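PDB 2B9S: topoisomerase I-like protein from Leishmania donovani, which probably relaxes supercoiled DNA by nicking and rejoining one strand, acting as the catalytic-core-bearing chain of a heterodimeric type IB topoisomerase. Local coordinates for residues D[384-389]-D[427-432]; D[285-290]-D[321-326]; D[300-305]-D[328-333]. One frame throughout, in Å; residues are numbered along the deposited sequence.

All three interactions lie within the catalytic core, 11 to 13 Å apart between centres. Interaction 2 packs the end of helix 272-287 against strand 320-326, and interaction 3 joins the loop 300-305 to the turn leading into strand 332-338. These strands are neighbours in a three-stranded antiparallel sheet, and the segments of the two contacts alternate along the chain. Interaction 1 follows later in the sequence, bringing helix 384-400 up to the C-terminal tail. Each contact contributes to one vanadate pocket: Arg-386 and His-429 from interaction 1, Arg-290 from interaction 2 and Lys-328 from interaction 3. Four residues from distant points in the chain thus converge on the bound vanadate, consistent with the site of DNA cleavage.

Interaction 1 (D[384-389]-D[427-432]); sequences VFRTYN and CNHQKS. With VO4 (vanadate ion), chain F; nucleotides of chain B.
Arg-386 reaches out of helix 384-400 to the carbonyl of Cys-427, at the end of helix 411-427. CB leaves the helix pointing past 427-432 rather than at it, and CG and CD carry the chain onward almost straight (chi2 174°) before a bend at chi3 swings the head toward that segment. NE is hydrogen-bonded to Tyr-22 OH of the other protein chain. CZ lies 3.6 Å from vanadate O1, NH1 turns back to a weak bond with Ala-288 O, and NH2 does double duty. One bond runs 2.8 Å from NH2 to vanadate O1, nearly straight and at the guanidinium edge. The other goes from NH2 to Cys-427 O at 2.9 Å, on a carbonyl lone pair though tilted out of the guanidinium plane. His-429 shares the vanadate oxygen, its NE2 giving a 2.6 Å bond to O1 in the plane of the ring; Cys-427 CB sits over one ring face, offset toward the rim. The turn between them is a Schellman motif, with Asn-428 at positive phi as its C-prime residue. Beyond it the tail follows the DNA: Gln-430 N bonds DG2 OP1 of chain B at 2.9 Å, and Ser-432 N bonds DA3 OP2 of chain B at 3.0 Å. An arginine and a histidine meeting on one oxygen of a phosphate mimic belong to the type IB topoisomerase active site, here holding vanadate as a transition-state analogue.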
# COMPACT_ATOMS: atom_id res chain seq x y z
N VAL D 384 -8.12 -13.09 -1.92
CA VAL D 384 -7.49 -14.40 -2.12
C VAL D 384 -7.54 -14.85 -3.59
O VAL D 384 -6.61 -15.50 -4.07
CB VAL D 384 -8.10 -15.50 -1.16
CG1 VAL D 384 -7.42 -16.86 -1.35
CG2 VAL D 384 -7.99 -15.07 0.29
N PHE D 385 -8.62 -14.50 -4.30
CA PHE D 385 -8.75 -14.80 -5.73
C PHE D 385 -7.69 -14.10 -6.56
O PHE D 385 -7.33 -14.53 -7.66
CB PHE D 385 -10.13 -14.39 -6.25
CG PHE D 385 -11.22 -15.38 -5.95
CD1 PHE D 385 -11.92 -15.31 -4.76
CD2 PHE D 385 -11.52 -16.39 -6.87
CE1 PHE D 385 -12.95 -16.23 -4.48
CE2 PHE D 385 -12.53 -17.32 -6.61
CZ PHE D 385 -13.25 -17.25 -5.41
N ARG D 386 -7.21 -13.00 -6.02
CA ARG D 386 -6.25 -12.18 -6.72
C ARG D 386 -4.85 -12.82 -6.61
O ARG D 386 -4.11 -12.90 -7.60
CB ARG D 386 -6.31 -10.76 -6.14
CG ARG D 386 -6.00 -9.69 -7.11
CD ARG D 386 -6.23 -8.31 -6.45
NE ARG D 386 -5.26 -7.36 -6.98
CZ ARG D 386 -5.37 -6.74 -8.14
NH1 ARG D 386 -6.43 -6.95 -8.92
NH2 ARG D 386 -4.44 -5.88 -8.51
N THR D 387 -4.52 -13.25 -5.39
CA THR D 387 -3.34 -14.08 -5.10
C THR D 387 -3.37 -15.39 -5.90
O THR D 387 -2.36 -15.80 -6.47
CB THR D 387 -3.25 -14.44 -3.59
OG1 THR D 387 -3.37 -13.25 -2.81
CG2 THR D 387 -1.93 -15.13 -3.26
N TYR D 388 -4.53 -16.05 -5.88
CA TYR D 388 -4.77 -17.27 -6.64
C TYR D 388 -4.56 -17.05 -8.15
O TYR D 388 -3.86 -17.84 -8.80
CB TYR D 388 -6.18 -17.81 -6.37
CG TYR D 388 -6.66 -18.80 -7.41
CD1 TYR D 388 -6.24 -20.14 -7.37
CD2 TYR D 388 -7.49 -18.39 -8.45
CE1 TYR D 388 -6.65 -21.04 -8.34
CE2 TYR D 388 -7.92 -19.28 -9.42
CZ TYR D 388 -7.50 -20.61 -9.37
OH TYR D 388 -7.93 -21.49 -10.34
N ASN D 389 -5.16 -16.00 -8.68
CA ASN D 389 -5.06 -15.70 -10.10
C ASN D 389 -3.66 -15.38 -10.56
O ASN D 389 -3.27 -15.75 -11.66
CB ASN D 389 -5.99 -14.54 -10.47
CG ASN D 389 -7.39 -15.01 -10.81
OD1 ASN D 389 -7.56 -15.87 -11.68
ND2 ASN D 389 -8.40 -14.47 -10.12
N CYS D 427 -3.26 -8.11 -13.25
CA CYS D 427 -3.36 -7.37 -11.99
C CYS D 427 -3.53 -5.87 -12.19
O CYS D 427 -3.96 -5.16 -11.27
CB CYS D 427 -2.11 -7.62 -11.16
SG CYS D 427 -2.04 -9.23 -10.40
N ASN D 428 -3.15 -5.41 -13.37
CA ASN D 428 -3.19 -4.00 -13.78
C ASN D 428 -2.20 -3.12 -13.01
O ASN D 428 -2.46 -1.95 -12.66
CB ASN D 428 -4.63 -3.46 -13.75
CG ASN D 428 -4.79 -2.21 -14.56
OD1 ASN D 428 -4.22 -2.07 -15.65
ND2 ASN D 428 -5.57 -1.26 -14.03
N HIS D 429 -1.02 -3.69 -12.77
CA HIS D 429 0.08 -2.99 -12.14
C HIS D 429 0.82 -2.08 -13.12
O HIS D 429 1.24 -2.53 -14.19
CB HIS D 429 1.00 -4.00 -11.45
CG HIS D 429 0.35 -4.73 -10.32
ND1 HIS D 429 0.74 -6.00 -9.93
CD2 HIS D 429 -0.65 -4.37 -9.47
CE1 HIS D 429 0.01 -6.37 -8.88
NE2 HIS D 429 -0.85 -5.41 -8.60
N GLN D 430 0.94 -0.81 -12.76
CA GLN D 430 1.44 0.24 -13.64
C GLN D 430 2.43 1.20 -12.96
O GLN D 430 2.36 1.46 -11.76
CB GLN D 430 0.29 1.05 -14.22
CG GLN D 430 -0.62 0.27 -15.13
CD GLN D 430 -1.69 1.14 -15.71
OE1 GLN D 430 -1.54 2.37 -15.78
NE2 GLN D 430 -2.80 0.53 -16.11
N LYS D 431 3.37 1.71 -13.76
CA LYS D 431 4.41 2.61 -13.29
C LYS D 431 4.42 3.79 -14.25
O LYS D 431 4.25 3.62 -15.46
CB LYS D 431 5.79 1.90 -13.29
N SER D 432 4.59 4.99 -13.74
CA SER D 432 4.71 6.12 -14.65
C SER D 432 6.19 6.50 -14.80
O SER D 432 6.87 6.09 -15.75
CB SER D 432 3.82 7.29 -14.22
OG SER D 432 4.45 8.12 -13.26
OXT SER D 432 6.74 7.20 -13.95
V VO4 F . -2.78 -4.99 -4.93
O1 VO4 F . -2.50 -5.11 -6.64
O2 VO4 F . -4.40 -4.96 -4.24
P DG B 2 0.72 -0.33 -8.86
OP1 DG B 2 -0.07 -0.40 -10.10
OP2 DG B 2 1.85 -1.26 -8.60
O5' DG B 2 1.29 1.16 -8.65
C5' DG B 2 0.46 2.27 -8.74
C4' DG B 2 1.24 3.52 -8.39
O4' DG B 2 1.82 3.40 -7.08
C3' DG B 2 2.40 3.90 -9.31
O3' DG B 2 2.39 5.31 -9.34
C2' DG B 2 3.64 3.38 -8.57
C1' DG B 2 3.22 3.61 -7.13
N9 DG B 2 3.86 2.66 -6.22
C8 DG B 2 4.00 1.30 -6.41
N7 DG B 2 4.61 0.71 -5.42
C5 DG B 2 4.86 1.75 -4.52
C6 DG B 2 5.50 1.72 -3.28
O6 DG B 2 5.96 0.73 -2.71
N1 DG B 2 5.57 2.97 -2.68
C2 DG B 2 5.06 4.14 -3.22
N2 DG B 2 5.22 5.24 -2.49
N3 DG B 2 4.45 4.19 -4.39
C4 DG B 2 4.39 2.96 -4.98
P DA B 3 3.42 6.17 -10.20
OP1 DA B 3 2.62 7.04 -11.07
OP2 DA B 3 4.49 5.31 -10.73
O5' DA B 3 4.06 7.04 -9.02
C5' DA B 3 3.32 7.79 -8.10
C4' DA B 3 4.30 8.57 -7.23
O4' DA B 3 5.02 7.65 -6.38
C3' DA B 3 5.36 9.32 -8.02
O3' DA B 3 5.47 10.58 -7.34
C2' DA B 3 6.61 8.42 -7.91
C1' DA B 3 6.43 7.71 -6.57
N9 DA B 3 6.83 6.29 -6.47
C8 DA B 3 6.66 5.31 -7.41
N7 DA B 3 7.09 4.12 -7.05
C5 DA B 3 7.60 4.34 -5.78
C6 DA B 3 8.19 3.48 -4.84
N6 DA B 3 8.41 2.18 -5.07
N1 DA B 3 8.60 4.02 -3.67
C2 DA B 3 8.40 5.34 -3.44
N3 DA B 3 7.85 6.24 -4.25
C4 DA B 3 7.45 5.67 -5.40

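Interaction 2 (D[285-290]-D[321-326]); sequences DRLALR and VRFDFL. With VO4 (vanadate ion), chain F; nucleotides of chain B.
Leu-287, in the last part of helix 272-287, sets its CD1 methyl against the far end of the Phe-323 ring, 3.8 Å from CZ and equally close to CE2. The two side chains approach from opposite directions. Each has CG anti to its own carbonyl carbon (chi1 -62° for Leu-287), which sends both into the space between helix and strand. Phe-283 also meets the Phe-323 ring, edge-to-face, and Leu-287 touches Val-337 on the next strand as well. At Ala-288 the backbone turns to positive phi and leaves the helix, so the chain changes course and runs on beside strand 320-326. What it packs on is one face of a three-stranded antiparallel sheet: Phe-323 and Phe-325 both point toward 285-290, while the alternate residues Arg-322 and Asp-324 form salt bridges with Asp-336 and Arg-332 of the adjacent strand. Leu-289 comes next and points at the sheet too, but its contact is looser, with CD2 lying 4.5 Å from Phe-325 CZ, in line with the edge of the ring. Val-303 also rests on that phenylalanine. Arg-290 takes no part in the apolar contact; its chain, extended from CG to NE, carries the guanidinium to the vanadate. NE gives vanadate O2 a hydrogen bond of 3.0 Å at 160°, and NH2 gives another of 3.0 Å to O5' of DA1 of chain B, which lies at the edge of the guanidinium in its plane. A second NH2 bond, to vanadate O1, is weak. The same DA1 O5' is bound to the vanadium atom V at 2.0 Å, consistent with its place as the 5'-oxygen leaving group of the cleavage reaction.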
# COMPACT_ATOMS: atom_id res chain seq x y z
N ASP D 285 -13.36 -13.53 -9.64
CA ASP D 285 -12.75 -14.77 -10.11
C ASP D 285 -12.04 -14.61 -11.46
O ASP D 285 -10.83 -14.85 -11.55
CB ASP D 285 -13.80 -15.89 -10.18
CG ASP D 285 -13.26 -17.19 -10.79
OD1 ASP D 285 -12.04 -17.34 -10.97
OD2 ASP D 285 -14.09 -18.06 -11.09
N ARG D 286 -12.78 -14.22 -12.50
CA ARG D 286 -12.26 -14.30 -13.87
C ARG D 286 -11.34 -13.15 -14.24
O ARG D 286 -10.40 -13.34 -15.02
CB ARG D 286 -13.38 -14.45 -14.93
CG ARG D 286 -14.35 -15.62 -14.75
CD ARG D 286 -13.74 -16.89 -14.15
NE ARG D 286 -12.75 -17.56 -15.00
CZ ARG D 286 -12.81 -18.85 -15.38
NH1 ARG D 286 -13.82 -19.64 -14.99
NH2 ARG D 286 -11.86 -19.35 -16.14
N LEU D 287 -11.60 -11.98 -13.67
CA LEU D 287 -10.87 -10.75 -13.98
C LEU D 287 -9.95 -10.25 -12.87
O LEU D 287 -9.26 -9.24 -13.05
CB LEU D 287 -11.85 -9.61 -14.35
CG LEU D 287 -12.77 -9.74 -15.56
CD1 LEU D 287 -13.54 -8.46 -15.69
CD2 LEU D 287 -11.95 -10.02 -16.82
N ALA D 288 -9.96 -10.94 -11.73
CA ALA D 288 -9.20 -10.57 -10.51
C ALA D 288 -9.37 -9.11 -10.05
O ALA D 288 -8.40 -8.46 -9.69
CB ALA D 288 -7.69 -10.97 -10.63
N LEU D 289 -10.61 -8.59 -10.07
CA LEU D 289 -10.87 -7.25 -9.53
C LEU D 289 -10.75 -7.24 -8.00
O LEU D 289 -11.05 -8.25 -7.32
CB LEU D 289 -12.28 -6.74 -9.93
CG LEU D 289 -12.70 -6.69 -11.40
CD1 LEU D 289 -14.00 -5.85 -11.59
CD2 LEU D 289 -11.60 -6.20 -12.33
N ARG D 290 -10.33 -6.11 -7.46
CA ARG D 290 -10.46 -5.89 -6.03
C ARG D 290 -11.95 -5.72 -5.72
O ARG D 290 -12.72 -5.30 -6.58
CB ARG D 290 -9.67 -4.67 -5.58
CG ARG D 290 -8.18 -4.73 -5.93
CD ARG D 290 -7.59 -3.37 -5.75
NE ARG D 290 -6.16 -3.25 -6.05
CZ ARG D 290 -5.66 -2.70 -7.15
NH1 ARG D 290 -6.48 -2.29 -8.11
NH2 ARG D 290 -4.34 -2.55 -7.30
N VAL D 321 -18.06 -6.69 -22.81
CA VAL D 321 -18.15 -5.57 -21.88
C VAL D 321 -16.85 -4.79 -21.92
O VAL D 321 -15.78 -5.35 -21.75
CB VAL D 321 -18.45 -6.02 -20.44
CG1 VAL D 321 -18.89 -4.82 -19.58
CG2 VAL D 321 -19.52 -7.08 -20.41
N ARG D 322 -16.96 -3.50 -22.22
CA ARG D 322 -15.86 -2.55 -22.07
C ARG D 322 -15.89 -1.89 -20.68
O ARG D 322 -16.78 -1.08 -20.37
CB ARG D 322 -15.97 -1.47 -23.14
CG ARG D 322 -14.84 -0.47 -23.10
CD ARG D 322 -14.78 0.32 -24.38
NE ARG D 322 -14.36 -0.51 -25.51
CZ ARG D 322 -14.43 -0.15 -26.79
NH1 ARG D 322 -14.91 1.04 -27.14
NH2 ARG D 322 -14.03 -1.00 -27.74
N PHE D 323 -14.89 -2.24 -19.85
CA PHE D 323 -14.63 -1.62 -18.54
C PHE D 323 -13.73 -0.38 -18.70
O PHE D 323 -12.73 -0.43 -19.40
CB PHE D 323 -13.90 -2.62 -17.63
CG PHE D 323 -14.75 -3.78 -17.18
CD1 PHE D 323 -15.34 -3.77 -15.93
CD2 PHE D 323 -14.93 -4.89 -18.01
CE1 PHE D 323 -16.12 -4.84 -15.50
CE2 PHE D 323 -15.70 -5.96 -17.59
CZ PHE D 323 -16.31 -5.93 -16.33
N ASP D 324 -14.08 0.72 -18.04
CA ASP D 324 -13.17 1.87 -17.97
C ASP D 324 -13.36 2.62 -16.66
O ASP D 324 -14.37 3.31 -16.45
CB ASP D 324 -13.36 2.80 -19.17
CG ASP D 324 -12.31 3.91 -19.25
OD1 ASP D 324 -11.41 4.01 -18.38
OD2 ASP D 324 -12.41 4.71 -20.20
N PHE D 325 -12.41 2.46 -15.75
CA PHE D 325 -12.57 3.04 -14.40
C PHE D 325 -11.24 3.23 -13.70
O PHE D 325 -10.25 2.57 -14.03
CB PHE D 325 -13.54 2.18 -13.55
CG PHE D 325 -13.00 0.82 -13.20
CD1 PHE D 325 -12.13 0.65 -12.12
CD2 PHE D 325 -13.40 -0.31 -13.93
CE1 PHE D 325 -11.62 -0.64 -11.78
CE2 PHE D 325 -12.90 -1.60 -13.62
CZ PHE D 325 -12.01 -1.76 -12.53
N LEU D 326 -11.22 4.13 -12.72
CA LEU D 326 -10.04 4.30 -11.87
C LEU D 326 -10.20 3.38 -10.66
O LEU D 326 -11.22 3.42 -9.95
CB LEU D 326 -9.86 5.77 -11.44
CG LEU D 326 -9.75 6.83 -12.56
CD1 LEU D 326 -9.65 8.22 -11.96
CD2 LEU D 326 -8.57 6.57 -13.53
V VO4 F . -2.78 -4.99 -4.93
O1 VO4 F . -2.50 -5.11 -6.64
O2 VO4 F . -4.40 -4.96 -4.24
O5' DA B 1 -2.51 -2.99 -4.97
C5' DA B 1 -1.32 -2.64 -5.66
C4' DA B 1 -1.07 -1.17 -5.53
O4' DA B 1 -0.74 -0.83 -4.17
C3' DA B 1 0.12 -0.77 -6.34
O3' DA B 1 -0.33 -0.49 -7.66
C2' DA B 1 0.66 0.45 -5.59
C1' DA B 1 0.23 0.23 -4.16
N9 DA B 1 1.25 -0.17 -3.18
C8 DA B 1 1.62 -1.47 -2.90
N7 DA B 1 2.50 -1.59 -1.94
C5 DA B 1 2.74 -0.28 -1.54
C6 DA B 1 3.58 0.27 -0.55
N6 DA B 1 4.36 -0.47 0.27
N1 DA B 1 3.56 1.62 -0.41
C2 DA B 1 2.77 2.36 -1.19
N3 DA B 1 1.97 1.95 -2.16
C4 DA B 1 1.97 0.61 -2.29

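Interaction 3 (D[300-305]-D[328-333]); sequences ADTVGC and KDSIRY. With nucleotides of chain C; nucleotides of chain B.
Two flat groups, the Tyr-333 ring and the Asp-329 carboxylate, belong to the segment that Thr-302 touches through Ser-330. The ring meets Phe-325 with their planes about 15° apart. The carboxylate sits between two strands of DNA, Asp-329 OD1 lying 3.1 Å from DA1 C1' of chain B and OD2 near the sugar of DA14 of chain C. The direct touch puts Thr-302 CG2 3.4 Å from Ser-330 OG. Thr-302 OG1 stands between the backbone N and the carbonyl carbon (chi1 68°), which sets it on DG15 OP1 of chain C, a 2.9 Å hydrogen bond, while CG2 stays on Ser-330. DG15 OP1 also accepts Asp-329 N at 3.1 Å, so both segments grip one point of the DNA backbone. Asp-329 and Ser-330 both have positive phi, and the backbone turns tightly here. A water joins the segments as well, donating to Val-303 O at 2.7 Å and accepting from Lys-328 N. Lys-328, a residue of the vanadate pocket, is extended throughout; its NZ hydrogen-bonds O5' of DA1 of chain B at 3.0 Å and a thymine O2, an atom of the minor groove. The contact thus forms a DNA-gripping side of the active site. Around it, backbone bonds link Val-303 to Leu-326 of strand 320-326, Cys-305 packs on helix 272-287, and 328-333 runs into strand 332-338, outermost within this chain in the three-stranded sheet.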
# COMPACT_ATOMS: atom_id res chain seq x y z
N ALA D 300 -10.33 10.31 -2.82
CA ALA D 300 -10.48 10.28 -4.27
C ALA D 300 -11.53 9.25 -4.66
O ALA D 300 -11.76 8.27 -3.96
CB ALA D 300 -9.15 9.98 -4.98
N ASP D 301 -12.19 9.52 -5.78
CA ASP D 301 -13.30 8.69 -6.26
C ASP D 301 -12.72 7.52 -7.07
O ASP D 301 -12.31 7.67 -8.22
CB ASP D 301 -14.24 9.59 -7.08
CG ASP D 301 -15.35 8.85 -7.77
OD1 ASP D 301 -15.53 7.62 -7.53
OD2 ASP D 301 -16.08 9.52 -8.54
N THR D 302 -12.61 6.36 -6.43
CA THR D 302 -12.09 5.17 -7.11
C THR D 302 -12.96 4.01 -6.72
O THR D 302 -13.67 4.06 -5.72
CB THR D 302 -10.59 4.85 -6.83
OG1 THR D 302 -10.40 4.46 -5.46
CG2 THR D 302 -9.68 6.01 -7.21
N VAL D 303 -12.94 2.98 -7.55
CA VAL D 303 -13.88 1.88 -7.38
C VAL D 303 -13.18 0.54 -7.54
O VAL D 303 -12.08 0.45 -8.08
CB VAL D 303 -15.07 1.99 -8.39
CG1 VAL D 303 -15.82 3.33 -8.19
CG2 VAL D 303 -14.58 1.85 -9.84
N GLY D 304 -13.82 -0.49 -7.00
CA GLY D 304 -13.49 -1.87 -7.34
C GLY D 304 -14.81 -2.55 -7.65
O GLY D 304 -15.80 -1.89 -7.94
N CYS D 305 -14.83 -3.86 -7.54
CA CYS D 305 -15.97 -4.64 -8.02
C CYS D 305 -17.35 -4.16 -7.50
O CYS D 305 -18.19 -3.71 -8.27
CB CYS D 305 -15.74 -6.12 -7.74
SG CYS D 305 -17.00 -7.11 -8.50
N LYS D 328 -7.84 1.27 -7.32
CA LYS D 328 -6.86 1.60 -6.29
C LYS D 328 -5.68 2.40 -6.85
O LYS D 328 -5.10 2.03 -7.88
CB LYS D 328 -6.36 0.33 -5.58
CG LYS D 328 -5.22 0.60 -4.60
CD LYS D 328 -4.91 -0.64 -3.79
CE LYS D 328 -3.77 -0.39 -2.83
NZ LYS D 328 -3.28 -1.72 -2.32
N ASP D 329 -5.32 3.48 -6.15
CA ASP D 329 -4.21 4.38 -6.54
C ASP D 329 -4.52 5.25 -7.77
O ASP D 329 -3.63 5.96 -8.27
CB ASP D 329 -2.89 3.62 -6.69
CG ASP D 329 -2.24 3.32 -5.36
OD1 ASP D 329 -2.12 2.14 -5.01
OD2 ASP D 329 -1.88 4.26 -4.63
N SER D 330 -5.78 5.22 -8.20
CA SER D 330 -6.28 5.99 -9.34
C SER D 330 -5.62 5.53 -10.63
O SER D 330 -5.49 6.29 -11.60
CB SER D 330 -6.13 7.51 -9.12
OG SER D 330 -6.96 7.91 -8.04
N ILE D 331 -5.23 4.25 -10.62
CA ILE D 331 -4.72 3.58 -11.81
C ILE D 331 -5.92 3.16 -12.62
O ILE D 331 -6.86 2.57 -12.09
CB ILE D 331 -3.81 2.34 -11.45
CG1 ILE D 331 -2.60 2.75 -10.58
CG2 ILE D 331 -3.40 1.55 -12.70
CD1 ILE D 331 -1.74 3.91 -11.12
N ARG D 332 -5.90 3.51 -13.90
CA ARG D 332 -7.00 3.26 -14.80
C ARG D 332 -7.05 1.79 -15.22
O ARG D 332 -6.03 1.18 -15.51
CB ARG D 332 -6.88 4.18 -16.03
CG ARG D 332 -8.07 4.15 -16.97
CD ARG D 332 -7.80 5.07 -18.13
NE ARG D 332 -8.95 5.21 -19.03
CZ ARG D 332 -9.03 6.10 -20.02
NH1 ARG D 332 -8.03 6.94 -20.25
NH2 ARG D 332 -10.10 6.16 -20.80
N TYR D 333 -8.24 1.22 -15.18
CA TYR D 333 -8.47 -0.12 -15.66
C TYR D 333 -9.28 0.01 -16.95
O TYR D 333 -10.39 0.55 -16.94
CB TYR D 333 -9.22 -0.94 -14.60
CG TYR D 333 -9.46 -2.38 -15.00
CD1 TYR D 333 -10.53 -2.72 -15.84
CD2 TYR D 333 -8.62 -3.40 -14.56
CE1 TYR D 333 -10.77 -4.01 -16.21
CE2 TYR D 333 -8.85 -4.72 -14.93
CZ TYR D 333 -9.94 -5.01 -15.77
OH TYR D 333 -10.22 -6.30 -16.17
P DG C 15 -7.81 3.75 -3.09
OP1 DG C 15 -7.72 4.29 -4.45
OP2 DG C 15 -8.61 4.43 -2.06
O5' DG C 15 -8.25 2.20 -3.24
C5' DG C 15 -8.72 1.43 -2.15
C4' DG C 15 -7.88 0.20 -1.83
O4' DG C 15 -6.79 0.53 -0.93
C3' DG C 15 -8.69 -0.82 -1.05
O3' DG C 15 -9.42 -1.61 -1.98
C2' DG C 15 -7.62 -1.61 -0.33
C1' DG C 15 -6.59 -0.55 -0.03
N9 DG C 15 -6.44 -0.00 1.34
C8 DG C 15 -6.66 1.30 1.73
N7 DG C 15 -6.42 1.52 3.00
C5 DG C 15 -5.96 0.29 3.45
C6 DG C 15 -5.53 -0.10 4.73
O6 DG C 15 -5.44 0.60 5.72
N1 DG C 15 -5.20 -1.44 4.82
C2 DG C 15 -5.26 -2.32 3.77
N2 DG C 15 -4.88 -3.56 4.04
N3 DG C 15 -5.65 -1.99 2.55
C4 DG C 15 -5.98 -0.66 2.45
O5' DA B 1 -2.51 -2.99 -4.97
C5' DA B 1 -1.32 -2.64 -5.66
C4' DA B 1 -1.07 -1.17 -5.53
O4' DA B 1 -0.74 -0.83 -4.17
C3' DA B 1 0.12 -0.77 -6.34
O3' DA B 1 -0.33 -0.49 -7.66
C2' DA B 1 0.66 0.45 -5.59
C1' DA B 1 0.23 0.23 -4.16
N9 DA B 1 1.25 -0.17 -3.18
C8 DA B 1 1.62 -1.47 -2.90
N7 DA B 1 2.50 -1.59 -1.94
C5 DA B 1 2.74 -0.28 -1.54
C6 DA B 1 3.58 0.27 -0.55
N6 DA B 1 4.36 -0.47 0.27
N1 DA B 1 3.56 1.62 -0.41
C2 DA B 1 2.77 2.36 -1.19
N3 DA B 1 1.97 1.95 -2.16
C4 DA B 1 1.97 0.61 -2.29
P DA C 14 -3.85 8.33 -0.85
OP1 DA C 14 -4.21 9.05 -2.08
OP2 DA C 14 -4.51 8.71 0.39
O5' DA C 14 -3.94 6.76 -1.05
C5' DA C 14 -3.77 6.14 -2.34
C4' DA C 14 -4.28 4.72 -2.22
O4' DA C 14 -3.55 3.99 -1.18
C3' DA C 14 -5.72 4.63 -1.78
O3' DA C 14 -6.33 3.59 -2.52
C2' DA C 14 -5.64 4.30 -0.28
C1' DA C 14 -4.43 3.35 -0.26
N9 DA C 14 -3.79 3.13 1.05
C8 DA C 14 -3.52 4.04 2.06
N7 DA C 14 -2.92 3.53 3.13
C5 DA C 14 -2.80 2.17 2.81
C6 DA C 14 -2.25 1.05 3.49
N6 DA C 14 -1.70 1.08 4.71
N1 DA C 14 -2.30 -0.15 2.88
C2 DA C 14 -2.82 -0.24 1.65
N3 DA C 14 -3.36 0.74 0.91
C4 DA C 14 -3.32 1.93 1.54
O HOH W 1 -9.93 -1.03 -7.58